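Local coordinates for protein methylenetetrahydrofolate--tRNA-(uracil-5-)-methyltransferase TrmFO (Thermus thermophilus, PDB 3G5S) that catalyses the folate- and FAD-dependent methylation of uridine 54 to 5-methyluridine in tRNAs, with methylenetetrahydrofolate as the carbon donor, at residues 367-372 and 425-430. Numbering follows the deposited sequence. Where two conformers were deposited one is given.
Sequences VAPPEE and SAWLSG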
loop_
_atom_site.group_PDB
_atom_site.type_symbol
_atom_site.label_atom_id
_atom_site.label_comp_id
_atom_site.label_asym_id
_atom_site.label_seq_id
_atom_site.Cartn_x
_atom_site.Cartn_y
_atom_site.Cartn_z
ATOM N N VAL A 367 0.435 -19.917 -3.745
ATOM C CA VAL A 367 -0.188 -19.385 -4.947
ATOM C C VAL A 367 -0.223 -17.859 -4.876
ATOM O O VAL A 367 0.021 -17.266 -3.828
ATOM C CB VAL A 367 -1.617 -19.933 -5.112
ATOM C CG1 VAL A 367 -1.594 -21.430 -5.409
ATOM C CG2 VAL A 367 -2.449 -19.643 -3.871
ATOM N N ALA A 368 -0.523 -17.220 -6.003
ATOM C CA ALA A 368 -0.715 -15.775 -6.034
ATOM C C ALA A 368 -1.629 -15.447 -7.198
ATOM O O ALA A 368 -1.507 -16.039 -8.263
ATOM C CB ALA A 368 0.604 -15.044 -6.183
ATOM N N PRO A 369 -2.552 -14.499 -7.001
ATOM C CA PRO A 369 -3.509 -14.182 -8.064
ATOM C C PRO A 369 -2.826 -13.483 -9.229
ATOM O O PRO A 369 -1.726 -12.966 -9.096
ATOM C CB PRO A 369 -4.513 -13.244 -7.391
ATOM C CG PRO A 369 -3.991 -12.928 -6.050
ATOM C CD PRO A 369 -2.746 -13.698 -5.782
ATOM N N PRO A 370 -3.494 -13.455 -10.379
ATOM C CA PRO A 370 -2.867 -12.968 -11.613
ATOM C C PRO A 370 -2.718 -11.448 -11.661
ATOM O O PRO A 370 -3.414 -10.727 -10.943
ATOM C CB PRO A 370 -3.836 -13.432 -12.698
ATOM C CG PRO A 370 -5.142 -13.563 -12.010
ATOM C CD PRO A 370 -4.850 -13.982 -10.606
ATOM N N GLU A 371 -1.825 -10.980 -12.528
ATOM C CA GLU A 371 -1.506 -9.560 -12.674
ATOM C C GLU A 371 -2.713 -8.684 -13.023
ATOM O O GLU A 371 -2.723 -7.492 -12.711
ATOM C CB GLU A 371 -0.407 -9.374 -13.738
ATOM C CG GLU A 371 -0.790 -9.914 -15.118
ATOM C CD GLU A 371 0.214 -9.563 -16.208
ATOM O OE1 GLU A 371 1.232 -8.911 -15.897
ATOM O OE2 GLU A 371 -0.022 -9.937 -17.377
ATOM N N GLU A 372 -3.713 -9.265 -13.684
ATOM C CA GLU A 372 -4.908 -8.514 -14.076
ATOM C C GLU A 372 -5.821 -8.212 -12.901
ATOM O O GLU A 372 -6.636 -7.295 -12.977
ATOM C CB GLU A 372 -5.714 -9.262 -15.140
ATOM C CG GLU A 372 -5.028 -9.374 -16.480
ATOM C CD GLU A 372 -3.879 -10.364 -16.484
ATOM O OE1 GLU A 372 -3.815 -11.227 -15.576
ATOM O OE2 GLU A 372 -3.046 -10.279 -17.417
ATOM N N SER A 425 -11.677 -14.418 -10.388
ATOM C CA SER A 425 -12.631 -15.501 -10.195
ATOM C C SER A 425 -12.134 -16.809 -10.800
ATOM O O SER A 425 -12.293 -17.872 -10.207
ATOM C CB SER A 425 -13.991 -15.125 -10.778
ATOM O OG SER A 425 -14.591 -14.092 -10.021
ATOM N N ALA A 426 -11.532 -16.733 -11.981
ATOM C CA ALA A 426 -10.977 -17.932 -12.598
ATOM C C ALA A 426 -9.835 -18.495 -11.753
ATOM O O ALA A 426 -9.690 -19.706 -11.601
ATOM C CB ALA A 426 -10.510 -17.639 -14.015
ATOM N N TRP A 427 -9.024 -17.606 -11.195
ATOM C CA TRP A 427 -7.944 -18.026 -10.317
ATOM C C TRP A 427 -8.508 -18.754 -9.094
ATOM O O TRP A 427 -8.041 -19.840 -8.747
ATOM C CB TRP A 427 -7.094 -16.823 -9.926
ATOM C CG TRP A 427 -6.030 -17.143 -8.932
ATOM C CD1 TRP A 427 -4.841 -17.783 -9.163
ATOM C CD2 TRP A 427 -6.053 -16.831 -7.537
ATOM N NE1 TRP A 427 -4.129 -17.891 -7.987
ATOM C CE2 TRP A 427 -4.852 -17.315 -6.975
ATOM C CE3 TRP A 427 -6.976 -16.193 -6.705
ATOM C CZ2 TRP A 427 -4.548 -17.169 -5.622
ATOM C CZ3 TRP A 427 -6.677 -16.056 -5.359
ATOM C CH2 TRP A 427 -5.472 -16.537 -4.833
ATOM N N LEU A 428 -9.525 -18.179 -8.455
ATOM C CA LEU A 428 -10.143 -18.824 -7.291
ATOM C C LEU A 428 -10.641 -20.215 -7.639
ATOM O O LEU A 428 -10.470 -21.162 -6.875
ATOM C CB LEU A 428 -11.328 -18.008 -6.775
ATOM C CG LEU A 428 -11.071 -16.689 -6.055
ATOM C CD1 LEU A 428 -12.395 -15.976 -5.824
ATOM C CD2 LEU A 428 -10.343 -16.924 -4.741
ATOM N N SER A 429 -11.278 -20.327 -8.798
ATOM C CA SER A 429 -11.896 -21.579 -9.203
ATOM C C SER A 429 -10.874 -22.691 -9.405
ATOM O O SER A 429 -11.211 -23.870 -9.337
ATOM C CB SER A 429 -12.720 -21.380 -10.477
ATOM O OG SER A 429 -13.844 -20.559 -10.223
ATOM N N GLY A 430 -9.629 -22.311 -9.662
ATOM C CA GLY A 430 -8.566 -23.277 -9.866
ATOM C C GLY A 430 -7.862 -23.740 -8.605
ATOM O O GLY A 430 -7.014 -24.625 -8.665
#
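Trp427 meets the loop residues Val367 to Pro370 and supplies every contact that residues 425-430 make with this loop. Earlier in the same helix, Phe424 touches Pro369 and Ala423 touches Pro370.

The CB of Trp427 points at the loop. Its CG lies anti to the backbone N (chi1 175°), which carries the indole out from the helix and across Pro369. Nearest the helix, Pro370 CD touches Trp427 CB at 3.7 Å. Farther out, Pro369 covers one face of the indole. Its CA sits 3.6 Å from the centroid of the five-membered ring of Trp427 and 12° off the ring normal, a CH-pi contact. The pyrrolidine ring of Pro369 continues over the six-membered ring, with its CB 3.9 Å from Trp427 CE3. At the far end of the indole, Val367 CG2 comes obliquely to 3.7 Å from Trp427 CZ2.

The indole nitrogen has a polar neighbour but no bond to it. Ala368 O is 3.2 Å from Trp427 NE1, yet the angle is too poor for a hydrogen bond. That carbonyl takes a weak hydrogen bond from Arg380, which also binds Pro369 O more firmly. In helix 343-361, Leu355 touches both Val367 and Trp427, and Leu352 touches Pro369.

Past Trp427 the chain leaves the loop.

The contact thus joins the C-terminal part of helix 409-429 to the proline-containing linker between helices 343-361 and 374-384, away from the FAD and glutathione sites. With no hydrogen bond between the segments, it rests on aliphatic and CH-pi contacts around one indole. It therefore probably depends on close fit and on keeping water from the indole face that Pro369 covers, with little directional polar hold.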